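Local coordinates for aminoacyl-tRNA synthetase (PDB 5F9Z), which probably catalyses the ATP-dependent attachment of proline to its tRNA, as a class II prolyl-tRNA synthetase, here held with halofuginone and an ATP analogue, at residues T211-E216 and M474-I479; D424-V429 and C494-K499. All blocks are in the same frame, centred on the assembly; numbering follows the deposited sequence.

In the fold
Two neighbouring long-range contacts illustrate how a C-terminal region is fastened both to the rest of a chain and to itself. From the N terminus, 211-216 comes first, following strand 208-211 of the class II core. Next is 424-429, between strand 420-422 and helix 429-434. Strand 475-480 then returns to 211-216, closing the very long loop of contact 1, and 494-499 closes the shorter loop of contact 2. The two loops therefore cross. Contact 1 joins catalytic core to C-terminal region, contact 2 works within that region beside its zinc, and Met474 touches both Val429 and Phe495.

Contact 1: residues T211-E216 and M474-I479; sequences TKSENE and MKSLCI
Thr211 and Ile479 form an antiparallel hydrogen-bonded pair, with Ile479 N giving a nearly straight bond to Thr211 O (2.6 Å, 175° at the hydrogen) and Thr211 N returning one to Ile479 O (2.9 Å). The carbonyl oxygen of Thr211 also lies close to the side chain of Ile479, whose CG1 comes within 3.3 Å of it. Beyond this pair the contact is carried by side chains. Lys212 starts away from the partner strand, but a bend at chi2 (-66°) followed by an extended end brings NZ to Leu477 O at 2.7 Å, in the plane of that carbonyl. The same ammonium forms a salt bridge with Glu228 and donates to a water that in turn lies within hydrogen-bonding distance of Glu216 OE1 and Ser476 O. The Thr211-Ile479 bridge pairs strand 475-480 of the C-terminal region, antiparallel, with strand 208-211 of the class II core. Leu477 and Cys478 both face Leu506 on the other neighbouring strand, a classic beta bulge. Further along, the hydroxyls of Ser213 and Ser476 approach to 2.8 Å, and each is hydrogen-bonded to the carboxylate of Glu450 on helix 447-458; a second water bridges Ser213 N and Ser476 OG. Glu216 and Lys475 cross at about a right angle. Lys475 NZ reaches Glu216 OE1 at 3.0 Å from above the carboxylate plane, 40° out of it, while OE2 forms a salt bridge with Lys454, so two lysines share one acid. With Lys212 NZ only 5.7 Å from Lys475 NZ, this acid probably offsets some of their mutual repulsion. The side chain of Lys475 lies about 6 Å from the bound ATP analogue.

Contact 2: residues D424-V429 and C494-K499; sequences DTFDKV and CFFCDK. With ZN (zinc ion), chain F.
Phe426 and Phe496 meet as a T-shaped pair, the edge of Phe496 directed at the face of Phe426, with centroids 5.1 Å apart and planes at 80°. The touching edge is CD1 and CE1 of Phe496: CD1 lies 3.5 Å from CD1 of Phe426, and CE1 stands over the Phe426 ring, offset toward its rim. Both side chains have CG anti to the backbone N (chi1 -173° and -170°), and they run alongside each other in the same direction. Phe495 approaches the pair differently. Its CE2 sits at the edge of the Phe426 ring, near its plane, 4.1 Å from CD1, while CB of Phe496 rests over the centre of one Phe495 face. Val429 crosses Phe495 at about a right angle and sets CG2 3.9 Å from CE2. The backbones also come close: Asp424 O receives a CA-H...O contact from Phe495 (CA to O 3.5 Å). The partner segment is a zinc-binding turn of CxxC type. Cys494 SG and Cys497 SG each bind the zinc ion at 2.5 Å, and Cys444 and Cys449 complete the four-cysteine site. Phe495 and Phe496 occupy the two positions between the ligating cysteines and link the zinc turn to the 3-10 segment 426-428. The turn is shaped round the metal by N-H...S bonds, with Phe496 N and Cys497 N both directed at Cys494 SG and Lys499 N at Cys497 SG. These donors would be expected to ease the negative charge gathered on the thiolates. Ile453 of helix 447-458 touches both phenylalanines of the turn, Ala441 and Pro442 of strand 438-443 meet Phe495, and Phe507 of strand 503-508 brings its ring against that of Phe495.

Contact 1: residues T211-E216 and M474-I479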
loop_
_atom_site.group_PDB
_atom_site.type_symbol
_atom_site.label_atom_id
_atom_site.label_comp_id
_atom_site.label_asym_id
_atom_site.label_seq_id
_atom_site.Cartn_x
_atom_site.Cartn_y
_atom_site.Cartn_z
ATOM N N THR A 211 8.231 4.897 -14.584
ATOM C CA THR A 211 8.177 3.783 -15.518
ATOM C C THR A 211 9.291 2.795 -15.201
ATOM O O THR A 211 10.434 3.193 -14.954
ATOM C CB THR A 211 8.309 4.271 -16.964
ATOM O OG1 THR A 211 7.296 5.248 -17.237
ATOM C CG2 THR A 211 8.163 3.111 -17.940
ATOM N N LYS A 212 8.952 1.510 -15.199
ATOM C CA LYS A 212 9.958 0.477 -15.011
ATOM C C LYS A 212 10.899 0.429 -16.208
ATOM O O LYS A 212 10.515 0.723 -17.343
ATOM C CB LYS A 212 9.300 -0.890 -14.820
ATOM C CG LYS A 212 8.553 -1.053 -13.510
ATOM C CD LYS A 212 9.500 -1.014 -12.326
ATOM C CE LYS A 212 8.763 -1.294 -11.029
ATOM N NZ LYS A 212 9.656 -1.185 -9.846
ATOM N N SER A 213 12.148 0.057 -15.943
ATOM C CA SER A 213 13.099 -0.157 -17.019
ATOM C C SER A 213 12.708 -1.397 -17.823
ATOM O O SER A 213 11.828 -2.173 -17.438
ATOM C CB SER A 213 14.514 -0.304 -16.462
ATOM O OG SER A 213 14.599 -1.403 -15.572
ATOM N N GLU A 214 13.376 -1.577 -18.964
ATOM C CA GLU A 214 13.096 -2.741 -19.799
ATOM C C GLU A 214 13.453 -4.034 -19.078
ATOM O O GLU A 214 12.774 -5.054 -19.242
ATOM C CB GLU A 214 13.856 -2.632 -21.121
ATOM C CG GLU A 214 13.473 -1.427 -21.964
ATOM C CD GLU A 214 12.047 -1.499 -22.476
ATOM O OE1 GLU A 214 11.501 -2.618 -22.580
ATOM O OE2 GLU A 214 11.468 -0.433 -22.775
ATOM N N ASN A 215 14.511 -4.009 -18.266
ATOM C CA ASN A 215 14.914 -5.186 -17.512
ATOM C C ASN A 215 14.013 -5.450 -16.312
ATOM O O ASN A 215 13.973 -6.583 -15.821
ATOM C CB ASN A 215 16.370 -5.037 -17.055
ATOM C CG ASN A 215 16.877 -6.254 -16.307
ATOM O OD1 ASN A 215 17.303 -6.157 -15.156
ATOM N ND2 ASN A 215 16.827 -7.412 -16.956
ATOM N N GLU A 216 13.279 -4.440 -15.843
ATOM C CA GLU A 216 12.435 -4.574 -14.665
ATOM C C GLU A 216 10.944 -4.603 -14.972
ATOM O O GLU A 216 10.151 -4.870 -14.063
ATOM C CB GLU A 216 12.718 -3.431 -13.677
ATOM C CG GLU A 216 13.918 -3.679 -12.783
ATOM C CD GLU A 216 13.675 -4.801 -11.795
ATOM O OE1 GLU A 216 12.672 -4.735 -11.056
ATOM O OE2 GLU A 216 14.479 -5.756 -11.767
ATOM N N MET A 474 21.908 -3.549 -6.296
ATOM C CA MET A 474 21.110 -2.367 -6.585
ATOM C C MET A 474 20.459 -2.508 -7.953
ATOM O O MET A 474 21.086 -2.982 -8.905
ATOM C CB MET A 474 21.968 -1.099 -6.545
ATOM C CG MET A 474 21.171 0.191 -6.668
ATOM S SD MET A 474 22.207 1.665 -6.737
ATOM C CE MET A 474 22.991 1.453 -8.333
ATOM N N LYS A 475 19.198 -2.096 -8.045
ATOM C CA LYS A 475 18.455 -2.177 -9.291
ATOM C C LYS A 475 17.653 -0.900 -9.483
ATOM O O LYS A 475 17.397 -0.153 -8.535
ATOM C CB LYS A 475 17.520 -3.394 -9.318
ATOM C CG LYS A 475 16.277 -3.245 -8.460
ATOM C CD LYS A 475 15.356 -4.443 -8.623
ATOM C CE LYS A 475 14.008 -4.198 -7.970
ATOM N NZ LYS A 475 13.106 -5.375 -8.107
ATOM N N SER A 476 17.259 -0.656 -10.729
ATOM C CA SER A 476 16.416 0.490 -11.034
ATOM C C SER A 476 15.039 0.295 -10.417
ATOM O O SER A 476 14.384 -0.728 -10.641
ATOM C CB SER A 476 16.298 0.682 -12.545
ATOM O OG SER A 476 15.598 -0.396 -13.141
ATOM N N LEU A 477 14.604 1.274 -9.626
ATOM C CA LEU A 477 13.275 1.205 -9.032
ATOM C C LEU A 477 12.213 1.668 -10.022
ATOM O O LEU A 477 11.238 0.953 -10.278
ATOM C CB LEU A 477 13.236 2.039 -7.754
ATOM C CG LEU A 477 14.334 1.660 -6.758
ATOM C CD1 LEU A 477 14.333 2.595 -5.566
ATOM C CD2 LEU A 477 14.176 0.212 -6.313
ATOM N N CYS A 478 12.398 2.855 -10.594
ATOM C CA CYS A 478 11.529 3.373 -11.641
ATOM C C CYS A 478 12.193 4.595 -12.255
ATOM O O CYS A 478 13.013 5.257 -11.613
ATOM C CB CYS A 478 10.141 3.744 -11.102
ATOM S SG CYS A 478 10.111 5.229 -10.075
ATOM N N ILE A 479 11.837 4.875 -13.504
ATOM C CA ILE A 479 12.238 6.113 -14.167
ATOM C C ILE A 479 11.175 7.156 -13.839
ATOM O O ILE A 479 10.090 7.134 -14.438
ATOM C CB ILE A 479 12.391 5.918 -15.682
ATOM C CG1 ILE A 479 13.189 4.646 -15.978
ATOM C CG2 ILE A 479 13.071 7.125 -16.305
ATOM C CD1 ILE A 479 13.189 4.253 -17.437
HETATM O O HOH W 1 12.095 -2.083 -10.179
HETATM O O HOH W 2 12.729 0.004 -13.180
#

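Contact 2: residues D424-V429 and C494-K499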
loop_
_atom_site.group_PDB
_atom_site.type_symbol
_atom_site.label_atom_id
_atom_site.label_comp_id
_atom_site.label_asym_id
_atom_site.label_seq_id
_atom_site.Cartn_x
_atom_site.Cartn_y
_atom_site.Cartn_z
ATOM N N ASP A 424 26.185 11.227 -9.455
ATOM C CA ASP A 424 26.475 11.310 -10.880
ATOM C C ASP A 424 27.562 10.341 -11.327
ATOM O O ASP A 424 27.740 10.152 -12.535
ATOM C CB ASP A 424 26.880 12.742 -11.253
ATOM C CG ASP A 424 25.834 13.764 -10.855
ATOM O OD1 ASP A 424 24.870 13.963 -11.624
ATOM O OD2 ASP A 424 25.976 14.369 -9.771
ATOM N N THR A 425 28.289 9.734 -10.392
ATOM C CA THR A 425 29.313 8.749 -10.705
ATOM C C THR A 425 29.129 7.536 -9.804
ATOM O O THR A 425 28.564 7.628 -8.712
ATOM C CB THR A 425 30.729 9.321 -10.534
ATOM O OG1 THR A 425 30.874 9.859 -9.214
ATOM C CG2 THR A 425 30.993 10.417 -11.557
ATOM N N PHE A 426 29.618 6.387 -10.277
ATOM C CA PHE A 426 29.442 5.147 -9.532
ATOM C C PHE A 426 30.309 5.088 -8.281
ATOM O O PHE A 426 30.001 4.318 -7.366
ATOM C CB PHE A 426 29.742 3.945 -10.430
ATOM C CG PHE A 426 29.428 2.621 -9.793
ATOM C CD1 PHE A 426 28.120 2.172 -9.708
ATOM C CD2 PHE A 426 30.438 1.826 -9.277
ATOM C CE1 PHE A 426 27.825 0.956 -9.123
ATOM C CE2 PHE A 426 30.149 0.607 -8.689
ATOM C CZ PHE A 426 28.840 0.172 -8.612
ATOM N N ASP A 427 31.375 5.890 -8.213
ATOM C CA ASP A 427 32.287 5.843 -7.075
ATOM C C ASP A 427 31.643 6.299 -5.770
ATOM O O ASP A 427 32.231 6.083 -4.705
ATOM C CB ASP A 427 33.529 6.688 -7.367
ATOM C CG ASP A 427 33.192 8.042 -7.962
ATOM O OD1 ASP A 427 32.173 8.640 -7.557
ATOM O OD2 ASP A 427 33.948 8.509 -8.840
ATOM N N LYS A 428 30.464 6.917 -5.822
ATOM C CA LYS A 428 29.753 7.350 -4.626
ATOM C C LYS A 428 28.446 6.597 -4.421
ATOM O O LYS A 428 27.656 6.970 -3.547
ATOM C CB LYS A 428 29.486 8.855 -4.686
ATOM N N VAL A 429 28.200 5.541 -5.197
ATOM C CA VAL A 429 26.927 4.832 -5.120
ATOM C C VAL A 429 26.888 3.912 -3.906
ATOM O O VAL A 429 25.919 3.918 -3.139
ATOM C CB VAL A 429 26.670 4.057 -6.425
ATOM C CG1 VAL A 429 25.548 3.052 -6.232
ATOM C CG2 VAL A 429 26.338 5.017 -7.555
ATOM N N CYS A 494 26.007 8.383 -18.714
ATOM C CA CYS A 494 25.458 7.495 -17.700
ATOM C C CYS A 494 26.383 7.441 -16.490
ATOM O O CYS A 494 27.608 7.521 -16.610
ATOM C CB CYS A 494 25.259 6.090 -18.276
ATOM S SG CYS A 494 24.818 4.830 -17.057
ATOM N N PHE A 495 25.781 7.307 -15.306
ATOM C CA PHE A 495 26.564 7.235 -14.079
ATOM C C PHE A 495 27.402 5.968 -13.990
ATOM O O PHE A 495 28.285 5.890 -13.129
ATOM C CB PHE A 495 25.642 7.327 -12.860
ATOM C CG PHE A 495 24.977 6.026 -12.501
ATOM C CD1 PHE A 495 23.932 5.531 -13.263
ATOM C CD2 PHE A 495 25.392 5.303 -11.394
ATOM C CE1 PHE A 495 23.319 4.338 -12.933
ATOM C CE2 PHE A 495 24.782 4.110 -11.059
ATOM C CZ PHE A 495 23.744 3.627 -11.829
ATOM N N PHE A 496 27.155 4.986 -14.855
ATOM C CA PHE A 496 27.830 3.696 -14.792
ATOM C C PHE A 496 28.633 3.390 -16.046
ATOM O O PHE A 496 29.830 3.095 -15.950
ATOM C CB PHE A 496 26.798 2.585 -14.538
ATOM C CG PHE A 496 27.406 1.249 -14.228
ATOM C CD1 PHE A 496 27.880 0.971 -12.958
ATOM C CD2 PHE A 496 27.495 0.268 -15.202
ATOM C CE1 PHE A 496 28.439 -0.259 -12.664
ATOM C CE2 PHE A 496 28.051 -0.964 -14.915
ATOM C CZ PHE A 496 28.524 -1.228 -13.644
ATOM N N CYS A 497 28.014 3.455 -17.223
ATOM C CA CYS A 497 28.687 3.135 -18.470
ATOM C C CYS A 497 29.013 4.415 -19.238
ATOM O O CYS A 497 28.728 5.530 -18.799
ATOM C CB CYS A 497 27.832 2.189 -19.314
ATOM S SG CYS A 497 26.494 2.999 -20.207
ATOM N N ASP A 498 29.617 4.240 -20.412
ATOM C CA ASP A 498 30.084 5.354 -21.226
ATOM C C ASP A 498 29.013 5.918 -22.151
ATOM O O ASP A 498 29.310 6.834 -22.925
ATOM C CB ASP A 498 31.299 4.922 -22.058
ATOM N N LYS A 499 27.788 5.406 -22.095
ATOM C CA LYS A 499 26.736 5.903 -22.965
ATOM C C LYS A 499 26.152 7.202 -22.416
ATOM O O LYS A 499 26.275 7.522 -21.231
ATOM C CB LYS A 499 25.631 4.859 -23.128
HETATM ZN ZN ZN F . 24.515 3.010 -18.739
#